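Local structure of 6-phospho-beta-d glycosidase (Streptococcus pyogenes, 5FOO) at residues N289-L294 / D358-F363; G110-I115 / V157-V162; K352-Y357 / I404-N409. The protein probably hydrolyses 6-phosphorylated beta-glucosides as a glycoside hydrolase of family 1, holding the sugar analogue 6-phosphocyclophellitol in its pocket. The protein carries 1 engineered substitution. One frame throughout, in Å; residues are numbered along the deposited sequence.

The three contacts illustrate how one (beta/alpha)8 barrel is built: strand to neighbouring strand, and helix to the turn after the next helix. Contacts 1 and 2 join neighbouring strands of the parallel sheet, 293-297 with 362-367 and 112-116 with 159-161; contact 3 joins helix 344-356 to the turn that follows helix 387-405. Contacts 1 and 2, centres about 15 Å apart, meet inside the barrel, where Tyr-293 OH lies 2.8 Å from Asp-159 OD1, a probable hydrogen bond. Contact 3 meets contact 1 where Trp-362 NE1 is 2.9 Å from Ser-408 OG, but stays about 11 Å from contact 2 between nearest atoms. The side chains of Phe-161 and Phe-363 each lie about 12 Å from bound 6-phosphocyclophellitol.

Contact 1: residues N289-L294 / D358-F363; sequences NRVDYL and DNIPWF
Ile-360 brings its CD1 methyl against Val-291 CG2 at 4.0 Å and Leu-294 CD1 at 4.2 Å, crossing the valine side chain at about a right angle. Together they form an apolar cluster where strands 293-297 and 362-367, neighbours in the parallel (beta/alpha)8 barrel, begin to pair; Val-257 of helix 235-258 adds to it from outside the sheet. Ile-360 CG1 sits between its own backbone N and carbonyl carbon (chi1 62°), and chi2 (160°) sets CD1 on the extended course that ends against Val-291 and Leu-294. One residue on, Pro-361 packs its CB against Tyr-293 CB, and its CD faces the carbonyl oxygen of Asp-292 at 3.6 Å. The phenol of Tyr-293 leaves 358-363 behind and is taken up by Asp-159, its ring nearly parallel to that of Phe-161. Leu-294 pairs with Trp-362, their CB atoms 4.2 Å apart on the same face of the sheet, while the indole swings off to helix 344-356 and gives its N-H to Ser-408. Two backbone bonds fix the register: Leu-294 N donates to Pro-361 O, and Phe-363 N to Leu-294 O, each at 3.0 Å. Leu-294 O also receives a CA-H...O contact from Trp-362 CA at 3.1 Å.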
loop_
_atom_site.group_PDB
_atom_site.type_symbol
_atom_site.label_atom_id
_atom_site.label_comp_id
_atom_site.label_asym_id
_atom_site.label_seq_id
_atom_site.Cartn_x
_atom_site.Cartn_y
_atom_site.Cartn_z
ATOM N N ASN A 289 -4.555 -1.374 -21.056
ATOM C CA ASN A 289 -4.621 -2.263 -19.879
ATOM C C ASN A 289 -4.589 -1.417 -18.639
ATOM O O ASN A 289 -3.511 -1.170 -18.045
ATOM C CB ASN A 289 -3.484 -3.226 -19.910
ATOM C CG ASN A 289 -3.577 -4.191 -21.078
ATOM O OD1 ASN A 289 -2.946 -4.044 -22.152
ATOM N ND2 ASN A 289 -4.345 -5.182 -20.874
ATOM N N ARG A 290 -5.770 -0.897 -18.326
ATOM C CA ARG A 290 -5.978 0.043 -17.223
ATOM C C ARG A 290 -6.864 -0.614 -16.111
ATOM O O ARG A 290 -7.507 -1.635 -16.318
ATOM C CB ARG A 290 -6.643 1.312 -17.763
ATOM C CG ARG A 290 -5.919 1.952 -18.951
ATOM C CD ARG A 290 -6.793 3.021 -19.664
ATOM N NE ARG A 290 -7.984 2.390 -20.299
ATOM C CZ ARG A 290 -9.253 2.550 -19.929
ATOM N NH1 ARG A 290 -9.597 3.407 -18.956
ATOM N NH2 ARG A 290 -10.205 1.875 -20.583
ATOM N N VAL A 291 -6.888 -0.015 -14.936
ATOM C CA VAL A 291 -7.488 -0.656 -13.775
ATOM C C VAL A 291 -9.016 -0.720 -13.860
ATOM O O VAL A 291 -9.604 0.118 -14.480
ATOM C CB VAL A 291 -7.098 0.071 -12.481
ATOM C CG1 VAL A 291 -5.569 0.077 -12.279
ATOM C CG2 VAL A 291 -7.719 1.463 -12.404
ATOM N N ASP A 292 -9.646 -1.693 -13.212
ATOM C CA ASP A 292 -11.161 -1.716 -13.005
ATOM C C ASP A 292 -11.534 -0.816 -11.849
ATOM O O ASP A 292 -12.607 -0.223 -11.791
ATOM C CB ASP A 292 -11.589 -3.140 -12.644
ATOM C CG ASP A 292 -11.291 -4.089 -13.742
ATOM O OD1 ASP A 292 -11.709 -3.694 -14.823
ATOM O OD2 ASP A 292 -10.657 -5.177 -13.602
ATOM N N TYR A 293 -10.615 -0.711 -10.899
ATOM C CA TYR A 293 -10.846 0.014 -9.677
ATOM C C TYR A 293 -9.517 0.298 -8.954
ATOM O O TYR A 293 -8.455 -0.179 -9.386
ATOM C CB TYR A 293 -11.849 -0.734 -8.782
ATOM C CG TYR A 293 -11.552 -2.102 -8.285
ATOM C CD1 TYR A 293 -10.364 -2.746 -8.499
ATOM C CD2 TYR A 293 -12.518 -2.766 -7.509
ATOM C CE1 TYR A 293 -10.119 -3.992 -8.005
ATOM C CE2 TYR A 293 -12.295 -4.033 -7.023
ATOM C CZ TYR A 293 -11.072 -4.615 -7.231
ATOM O OH TYR A 293 -10.833 -5.874 -6.748
ATOM N N LEU A 294 -9.569 1.101 -7.903
ATOM C CA LEU A 294 -8.350 1.474 -7.168
ATOM C C LEU A 294 -8.512 1.262 -5.708
ATOM O O LEU A 294 -9.619 1.418 -5.140
ATOM C CB LEU A 294 -8.010 2.934 -7.342
ATOM C CG LEU A 294 -7.473 3.323 -8.717
ATOM C CD1 LEU A 294 -7.536 4.835 -8.824
ATOM C CD2 LEU A 294 -6.090 2.786 -9.050
ATOM N N ASP A 358 -13.061 10.118 -13.454
ATOM C CA ASP A 358 -14.277 9.571 -14.058
ATOM C C ASP A 358 -15.133 8.883 -13.014
ATOM O O ASP A 358 -15.860 7.955 -13.309
ATOM C CB ASP A 358 -13.916 8.563 -15.132
ATOM C CG ASP A 358 -13.026 9.140 -16.182
ATOM O OD1 ASP A 358 -13.265 10.267 -16.599
ATOM O OD2 ASP A 358 -12.082 8.474 -16.617
ATOM N N ASN A 359 -14.998 9.303 -11.767
ATOM C CA ASN A 359 -15.599 8.577 -10.666
ATOM C C ASN A 359 -15.530 7.051 -10.741
ATOM O O ASN A 359 -16.480 6.381 -10.289
ATOM C CB ASN A 359 -17.067 9.008 -10.558
ATOM C CG ASN A 359 -17.577 9.032 -9.135
ATOM O OD1 ASN A 359 -16.829 9.038 -8.135
ATOM N ND2 ASN A 359 -18.876 9.089 -9.032
ATOM N N ILE A 360 -14.434 6.472 -11.260
ATOM C CA ILE A 360 -14.334 5.033 -11.192
ATOM C C ILE A 360 -14.399 4.452 -9.737
ATOM O O ILE A 360 -14.177 5.161 -8.737
ATOM C CB ILE A 360 -13.069 4.475 -11.836
ATOM C CG1 ILE A 360 -11.816 4.975 -11.154
ATOM C CG2 ILE A 360 -13.027 4.758 -13.341
ATOM C CD1 ILE A 360 -10.661 4.065 -11.484
ATOM N N PRO A 361 -14.652 3.145 -9.627
ATOM C CA PRO A 361 -14.711 2.649 -8.236
ATOM C C PRO A 361 -13.375 2.670 -7.502
ATOM O O PRO A 361 -12.325 2.374 -8.097
ATOM C CB PRO A 361 -15.272 1.221 -8.370
ATOM C CG PRO A 361 -15.805 1.123 -9.792
ATOM C CD PRO A 361 -15.082 2.137 -10.618
ATOM N N TRP A 362 -13.434 2.992 -6.210
ATOM C CA TRP A 362 -12.235 2.981 -5.363
ATOM C C TRP A 362 -12.634 2.716 -3.929
ATOM O O TRP A 362 -13.780 2.947 -3.563
ATOM C CB TRP A 362 -11.497 4.331 -5.498
ATOM C CG TRP A 362 -12.267 5.486 -4.920
ATOM C CD1 TRP A 362 -13.288 6.168 -5.536
ATOM C CD2 TRP A 362 -12.097 6.102 -3.634
ATOM N NE1 TRP A 362 -13.762 7.156 -4.709
ATOM C CE2 TRP A 362 -13.053 7.143 -3.539
ATOM C CE3 TRP A 362 -11.237 5.877 -2.545
ATOM C CZ2 TRP A 362 -13.173 7.954 -2.406
ATOM C CZ3 TRP A 362 -11.358 6.677 -1.422
ATOM C CH2 TRP A 362 -12.316 7.711 -1.367
ATOM N N PHE A 363 -11.712 2.189 -3.138
ATOM C CA PHE A 363 -11.869 2.136 -1.682
ATOM C C PHE A 363 -10.643 2.657 -0.895
ATOM O O PHE A 363 -9.525 2.692 -1.400
ATOM C CB PHE A 363 -12.224 0.737 -1.223
ATOM C CG PHE A 363 -11.083 -0.222 -1.162
ATOM C CD1 PHE A 363 -10.389 -0.587 -2.295
ATOM C CD2 PHE A 363 -10.729 -0.842 0.064
ATOM C CE1 PHE A 363 -9.393 -1.528 -2.209
ATOM C CE2 PHE A 363 -9.714 -1.754 0.129
ATOM C CZ PHE A 363 -9.065 -2.122 -1.020
#

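Contact 2: residues G110-I115 / V157-V162; sequences GIRPVI and VKDWFV. With EDO (1,2-ethanediol), chain H; EDO (1,2-ethanediol), chain I.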
loop_
_atom_site.group_PDB
_atom_site.type_symbol
_atom_site.label_atom_id
_atom_site.label_comp_id
_atom_site.label_asym_id
_atom_site.label_seq_id
_atom_site.Cartn_x
_atom_site.Cartn_y
_atom_site.Cartn_z
ATOM N N GLY A 110 -16.586 -16.312 5.688
ATOM C CA GLY A 110 -17.354 -15.260 5.004
ATOM C C GLY A 110 -16.620 -13.913 4.760
ATOM O O GLY A 110 -17.234 -12.860 4.697
ATOM N N ILE A 111 -15.300 -13.971 4.653
ATOM C CA ILE A 111 -14.443 -12.812 4.402
ATOM C C ILE A 111 -14.032 -12.816 2.940
ATOM O O ILE A 111 -13.456 -13.767 2.452
ATOM C CB ILE A 111 -13.240 -12.823 5.382
ATOM C CG1 ILE A 111 -13.754 -12.570 6.811
ATOM C CG2 ILE A 111 -12.186 -11.742 5.067
ATOM C CD1 ILE A 111 -12.688 -12.753 7.868
ATOM N N ARG A 112 -14.367 -11.758 2.241
ATOM C CA ARG A 112 -13.856 -11.544 0.907
ATOM C C ARG A 112 -12.287 -11.377 0.906
ATOM O O ARG A 112 -11.776 -10.455 1.521
ATOM C CB ARG A 112 -14.471 -10.276 0.345
ATOM C CG ARG A 112 -14.021 -9.943 -1.098
ATOM C CD ARG A 112 -14.610 -8.615 -1.540
ATOM N NE ARG A 112 -16.029 -8.725 -1.799
ATOM C CZ ARG A 112 -16.571 -9.342 -2.862
ATOM N NH1 ARG A 112 -15.838 -9.858 -3.841
ATOM N NH2 ARG A 112 -17.895 -9.418 -2.961
ATOM N N PRO A 113 -11.559 -12.284 0.251
ATOM C CA PRO A 113 -10.112 -12.145 0.196
ATOM C C PRO A 113 -9.696 -11.136 -0.880
ATOM O O PRO A 113 -10.145 -11.237 -2.023
ATOM C CB PRO A 113 -9.648 -13.535 -0.160
ATOM C CG PRO A 113 -10.799 -14.131 -1.002
ATOM C CD PRO A 113 -12.034 -13.525 -0.424
ATOM N N VAL A 114 -8.852 -10.173 -0.515
ATOM C CA VAL A 114 -8.430 -9.101 -1.420
ATOM C C VAL A 114 -6.927 -9.208 -1.523
ATOM O O VAL A 114 -6.230 -9.079 -0.512
ATOM C CB VAL A 114 -8.820 -7.726 -0.821
ATOM C CG1 VAL A 114 -8.383 -6.530 -1.717
ATOM C CG2 VAL A 114 -10.342 -7.738 -0.581
ATOM N N ILE A 115 -6.414 -9.490 -2.706
ATOM C CA ILE A 115 -4.991 -9.922 -2.793
ATOM C C ILE A 115 -4.135 -8.974 -3.598
ATOM O O ILE A 115 -4.447 -8.684 -4.754
ATOM C CB ILE A 115 -4.918 -11.327 -3.311
ATOM C CG1 ILE A 115 -5.702 -12.280 -2.368
ATOM C CG2 ILE A 115 -3.508 -11.758 -3.505
ATOM C CD1 ILE A 115 -5.113 -12.475 -0.996
ATOM N N VAL A 157 -10.298 -16.116 -5.485
ATOM C CA VAL A 157 -10.048 -14.673 -5.370
ATOM C C VAL A 157 -10.537 -13.943 -6.628
ATOM O O VAL A 157 -10.089 -14.238 -7.757
ATOM C CB VAL A 157 -8.533 -14.389 -5.230
ATOM C CG1 VAL A 157 -8.264 -12.886 -5.164
ATOM C CG2 VAL A 157 -7.962 -15.129 -4.028
ATOM N N LYS A 158 -11.414 -12.979 -6.401
ATOM C CA LYS A 158 -11.966 -12.135 -7.440
ATOM C C LYS A 158 -11.538 -10.680 -7.367
ATOM O O LYS A 158 -12.036 -9.843 -8.128
ATOM C CB LYS A 158 -13.507 -12.176 -7.324
ATOM C CG LYS A 158 -14.132 -13.569 -7.515
ATOM C CD LYS A 158 -13.474 -14.442 -8.570
ATOM C CE LYS A 158 -14.357 -15.630 -8.996
ATOM N NZ LYS A 158 -13.724 -16.540 -9.977
ATOM N N ASP A 159 -10.631 -10.367 -6.443
ATOM C CA ASP A 159 -10.270 -8.990 -6.146
ATOM C C ASP A 159 -8.765 -8.898 -6.008
ATOM O O ASP A 159 -8.205 -9.344 -5.008
ATOM C CB ASP A 159 -10.921 -8.540 -4.860
ATOM C CG ASP A 159 -12.428 -8.380 -5.003
ATOM O OD1 ASP A 159 -12.921 -7.362 -5.550
ATOM O OD2 ASP A 159 -13.098 -9.299 -4.487
ATOM N N TRP A 160 -8.136 -8.320 -7.015
ATOM C CA TRP A 160 -6.726 -8.384 -7.177
ATOM C C TRP A 160 -6.123 -6.954 -7.281
ATOM O O TRP A 160 -6.726 -6.068 -7.877
ATOM C CB TRP A 160 -6.415 -9.137 -8.463
ATOM C CG TRP A 160 -6.713 -10.566 -8.462
ATOM C CD1 TRP A 160 -7.841 -11.169 -8.993
ATOM C CD2 TRP A 160 -5.906 -11.611 -7.950
ATOM N NE1 TRP A 160 -7.766 -12.537 -8.829
ATOM C CE2 TRP A 160 -6.575 -12.840 -8.218
ATOM C CE3 TRP A 160 -4.691 -11.655 -7.272
ATOM C CZ2 TRP A 160 -6.052 -14.076 -7.831
ATOM C CZ3 TRP A 160 -4.173 -12.905 -6.920
ATOM C CH2 TRP A 160 -4.873 -14.080 -7.174
ATOM N N PHE A 161 -4.916 -6.790 -6.762
ATOM C CA PHE A 161 -4.179 -5.552 -6.837
ATOM C C PHE A 161 -2.727 -5.816 -7.190
ATOM O O PHE A 161 -2.128 -6.738 -6.696
ATOM C CB PHE A 161 -4.377 -4.775 -5.528
ATOM C CG PHE A 161 -5.761 -4.228 -5.375
ATOM C CD1 PHE A 161 -6.117 -3.028 -5.963
ATOM C CD2 PHE A 161 -6.727 -4.953 -4.715
ATOM C CE1 PHE A 161 -7.428 -2.554 -5.908
ATOM C CE2 PHE A 161 -8.044 -4.476 -4.623
ATOM C CZ PHE A 161 -8.396 -3.296 -5.222
ATOM N N VAL A 162 -2.157 -5.013 -8.087
ATOM C CA VAL A 162 -0.852 -5.359 -8.618
ATOM C C VAL A 162 0.286 -4.899 -7.652
ATOM O O VAL A 162 1.175 -5.680 -7.364
ATOM C CB VAL A 162 -0.598 -4.807 -10.045
ATOM C CG1 VAL A 162 0.807 -5.246 -10.517
ATOM C CG2 VAL A 162 -1.610 -5.353 -11.060
HETATM C C1 EDO H . -15.677 -8.637 -6.724
HETATM O O1 EDO H . -15.274 -7.282 -6.536
HETATM C C2 EDO H . -15.876 -8.950 -8.170
HETATM O O2 EDO H . -15.246 -7.903 -8.864
HETATM C C1 EDO I . -17.658 -7.602 1.327
HETATM O O1 EDO I . -17.715 -8.674 0.401
HETATM C C2 EDO I . -19.058 -7.035 1.560
HETATM O O2 EDO I . -19.610 -6.743 0.280
HETATM O O HOH W 1 -12.161 -11.780 -3.800
#
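Arg-112 and Asp-159 cross at about a right angle, with the guanidinium and carboxylate planes 90° apart. Arg-112 NH1 reaches the syn lone pair of Asp-159 OD2 at 2.9 Å, the oxygen lying slightly out of the guanidinium plane, giving a salt bridge with one hydrogen bond in place of a flat two-pronged grip. The arginine leaves its strand with CG anti to the backbone N (chi1 -179°) and bends at chi3, which sets NE to donate to O1 of a 1,2-ethanediol, probably from the crystallisation liquor. A second ethanediol donates to OD1 of Asp-159, an oxygen shared with Tyr-293. Asp-159 OD2 also accepts from a water at 2.7 Å; the same water donates to Pro-113 O and accepts from Lys-158 N, tying the carboxylate to both backbones. On this same face of the sheet, Val-114 CG1 meets the edge of the Phe-161 ring at CE2, 3.6 Å away.

On the other face Ile-115 and Trp-160 lie side by side and point the same way. Ile-115 CG2 touches Trp-160 CZ3 at 3.7 Å, while Ile-115 CG1 meets Val-157 CG1 at 3.8 Å. That valine methyl also lies over one face of the indole, offset toward the rim. Between the two faces the parallel strands are paired by Ile-115 N to Asp-159 O, nearly straight at 174°, and by Phe-161 N to Ile-115 O.

Strand 72-76 continues the barrel sheet beside strand 112-116; Trp-9 of strand 9-13 touches Arg-112, Val-114 and Asp-159, while helix 136-153 packs on Trp-160 and helix 93-108 on Pro-113 and Val-157.

Contact 3: residues K352-Y357 / I404-N409; sequences KMRDHY and IEAGSN
Arg-354 reaches from its helix to the turn at 406-408 and donates through NH1 to the carbonyl oxygen of Ala-406 at 2.9 Å, the N-H...O angle being 160°. The acceptor lies in the guanidinium plane, at its edge, whereas the nitrogen is tilted 25° from the carbonyl plane. Behind this bond the aliphatic part of the arginine runs against the turn: Arg-354 CD comes within 3.4 Å of Ala-406 O and 4.0 Å of Gly-407 C. Met-353 adds a looser touch, CB to Ser-408 OG at 4.0 Å.

What holds the guanidinium in this orientation is the next residue along the helix. In a salt bridge, Arg-354 grips Asp-355 side-on with two nitrogens, NE to OD1 at 2.8 Å and NH2 to OD2 at 2.9 Å. OD1 is met from above the carboxylate plane and OD2 through its syn lone pair. A bend at chi3 (65°) turns NE out of the extended run of the chain; with NE and NH2 on the aspartate, NH1 is left for the turn. The carboxylate would be expected to offset the arginine's charge.

Farther out, Ser-408 OG is hydrogen-bonded to Ala-350 O, while Asn-359 donates through ND2 to Gly-407 O and accepts at OD1 from Asn-409 N. Gly-407, at positive phi, closes helix 387-405 in a Schellman motif. A helix ending in a short turn into the next parallel strand, here 410-416, is the usual helix-to-strand connection of a (beta/alpha)8 barrel; helix 344-356 meets that turn through Arg-354.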
loop_
_atom_site.group_PDB
_atom_site.type_symbol
_atom_site.label_atom_id
_atom_site.label_comp_id
_atom_site.label_asym_id
_atom_site.label_seq_id
_atom_site.Cartn_x
_atom_site.Cartn_y
_atom_site.Cartn_z
ATOM N N LYS A 352 -11.635 14.415 -5.666
ATOM C CA LYS A 352 -10.703 14.291 -6.785
ATOM C C LYS A 352 -11.094 13.099 -7.635
ATOM O O LYS A 352 -11.012 13.168 -8.821
ATOM C CB LYS A 352 -9.271 14.058 -6.229
ATOM C CG LYS A 352 -8.152 14.208 -7.222
ATOM C CD LYS A 352 -7.696 15.657 -7.344
ATOM C CE LYS A 352 -6.760 15.810 -8.548
ATOM N NZ LYS A 352 -6.414 17.233 -8.776
ATOM N N MET A 353 -11.423 11.974 -6.999
ATOM C CA MET A 353 -11.849 10.753 -7.720
ATOM C C MET A 353 -13.102 11.052 -8.544
ATOM O O MET A 353 -13.190 10.711 -9.747
ATOM C CB MET A 353 -12.113 9.605 -6.755
ATOM C CG MET A 353 -10.850 8.938 -6.249
ATOM S SD MET A 353 -9.857 8.276 -7.602
ATOM C CE MET A 353 -10.907 7.129 -8.439
ATOM N N ARG A 354 -14.033 11.728 -7.886
ATOM C CA ARG A 354 -15.295 12.129 -8.512
ATOM C C ARG A 354 -15.105 12.961 -9.776
ATOM O O ARG A 354 -15.759 12.678 -10.746
ATOM C CB ARG A 354 -16.211 12.886 -7.537
ATOM C CG ARG A 354 -17.687 12.942 -8.043
ATOM C CD ARG A 354 -18.497 13.889 -7.193
ATOM N NE ARG A 354 -17.955 15.210 -7.382
ATOM C CZ ARG A 354 -18.261 16.286 -6.669
ATOM N NH1 ARG A 354 -19.143 16.227 -5.682
ATOM N NH2 ARG A 354 -17.645 17.446 -6.936
ATOM N N ASP A 355 -14.197 13.949 -9.747
ATOM C CA ASP A 355 -14.157 15.015 -10.742
ATOM C C ASP A 355 -13.054 14.874 -11.711
ATOM O O ASP A 355 -13.125 15.481 -12.768
ATOM C CB ASP A 355 -14.051 16.394 -10.100
ATOM C CG ASP A 355 -15.260 16.756 -9.281
ATOM O OD1 ASP A 355 -16.298 16.125 -9.464
ATOM O OD2 ASP A 355 -15.213 17.684 -8.465
ATOM N N HIS A 356 -12.035 14.086 -11.387
ATOM C CA HIS A 356 -10.879 13.991 -12.264
ATOM C C HIS A 356 -10.570 12.578 -12.709
ATOM O O HIS A 356 -9.779 12.363 -13.660
ATOM C CB HIS A 356 -9.675 14.669 -11.596
ATOM C CG HIS A 356 -9.882 16.138 -11.370
ATOM N ND1 HIS A 356 -9.725 17.074 -12.369
ATOM C CD2 HIS A 356 -10.271 16.830 -10.273
ATOM C CE1 HIS A 356 -10.018 18.278 -11.912
ATOM N NE2 HIS A 356 -10.355 18.158 -10.642
ATOM N N TYR A 357 -11.203 11.578 -12.093
ATOM C CA TYR A 357 -10.863 10.220 -12.511
ATOM C C TYR A 357 -12.082 9.415 -12.838
ATOM O O TYR A 357 -12.099 8.212 -12.543
ATOM C CB TYR A 357 -9.972 9.574 -11.441
ATOM C CG TYR A 357 -8.612 10.209 -11.462
ATOM C CD1 TYR A 357 -7.698 9.913 -12.459
ATOM C CD2 TYR A 357 -8.251 11.152 -10.503
ATOM C CE1 TYR A 357 -6.427 10.548 -12.508
ATOM C CE2 TYR A 357 -7.014 11.745 -10.544
ATOM C CZ TYR A 357 -6.122 11.449 -11.543
ATOM O OH TYR A 357 -4.899 12.055 -11.508
ATOM N N ILE A 404 -18.750 10.155 -0.010
ATOM C CA ILE A 404 -19.801 9.300 -0.597
ATOM C C ILE A 404 -21.123 10.089 -0.765
ATOM O O ILE A 404 -21.746 10.003 -1.766
ATOM C CB ILE A 404 -20.052 8.056 0.285
ATOM C CG1 ILE A 404 -18.748 7.197 0.334
ATOM C CG2 ILE A 404 -21.256 7.249 -0.223
ATOM C CD1 ILE A 404 -18.637 6.160 1.441
ATOM N N GLU A 405 -21.521 10.884 0.226
ATOM C CA GLU A 405 -22.754 11.687 0.104
ATOM C C GLU A 405 -22.657 12.711 -1.040
ATOM O O GLU A 405 -23.652 13.035 -1.686
ATOM C CB GLU A 405 -23.111 12.397 1.419
ATOM C CG GLU A 405 -24.607 12.573 1.588
ATOM C CD GLU A 405 -25.306 11.340 2.206
ATOM O OE1 GLU A 405 -24.891 10.166 2.007
ATOM O OE2 GLU A 405 -26.277 11.559 2.952
ATOM N N ALA A 406 -21.452 13.179 -1.319
ATOM C CA ALA A 406 -21.226 14.141 -2.381
ATOM C C ALA A 406 -21.107 13.467 -3.717
ATOM O O ALA A 406 -20.853 14.125 -4.713
ATOM C CB ALA A 406 -19.974 14.982 -2.053
ATOM N N GLY A 407 -21.222 12.143 -3.777
ATOM C CA GLY A 407 -21.213 11.471 -5.071
ATOM C C GLY A 407 -19.953 10.647 -5.372
ATOM O O GLY A 407 -19.938 9.967 -6.408
ATOM N N SER A 408 -18.921 10.653 -4.492
ATOM C CA SER A 408 -17.744 9.834 -4.791
ATOM C C SER A 408 -18.057 8.330 -4.745
ATOM O O SER A 408 -18.639 7.817 -3.776
ATOM C CB SER A 408 -16.557 10.134 -3.858
ATOM O OG SER A 408 -15.367 9.590 -4.420
ATOM N N ASN A 409 -17.560 7.610 -5.725
ATOM C CA ASN A 409 -17.824 6.198 -5.855
ATOM C C ASN A 409 -16.851 5.324 -5.026
ATOM O O ASN A 409 -16.087 4.508 -5.552
ATOM C CB ASN A 409 -17.748 5.922 -7.343
ATOM C CG ASN A 409 -18.244 4.553 -7.758
ATOM O OD1 ASN A 409 -18.903 3.871 -7.054
ATOM N ND2 ASN A 409 -17.873 4.162 -8.945
#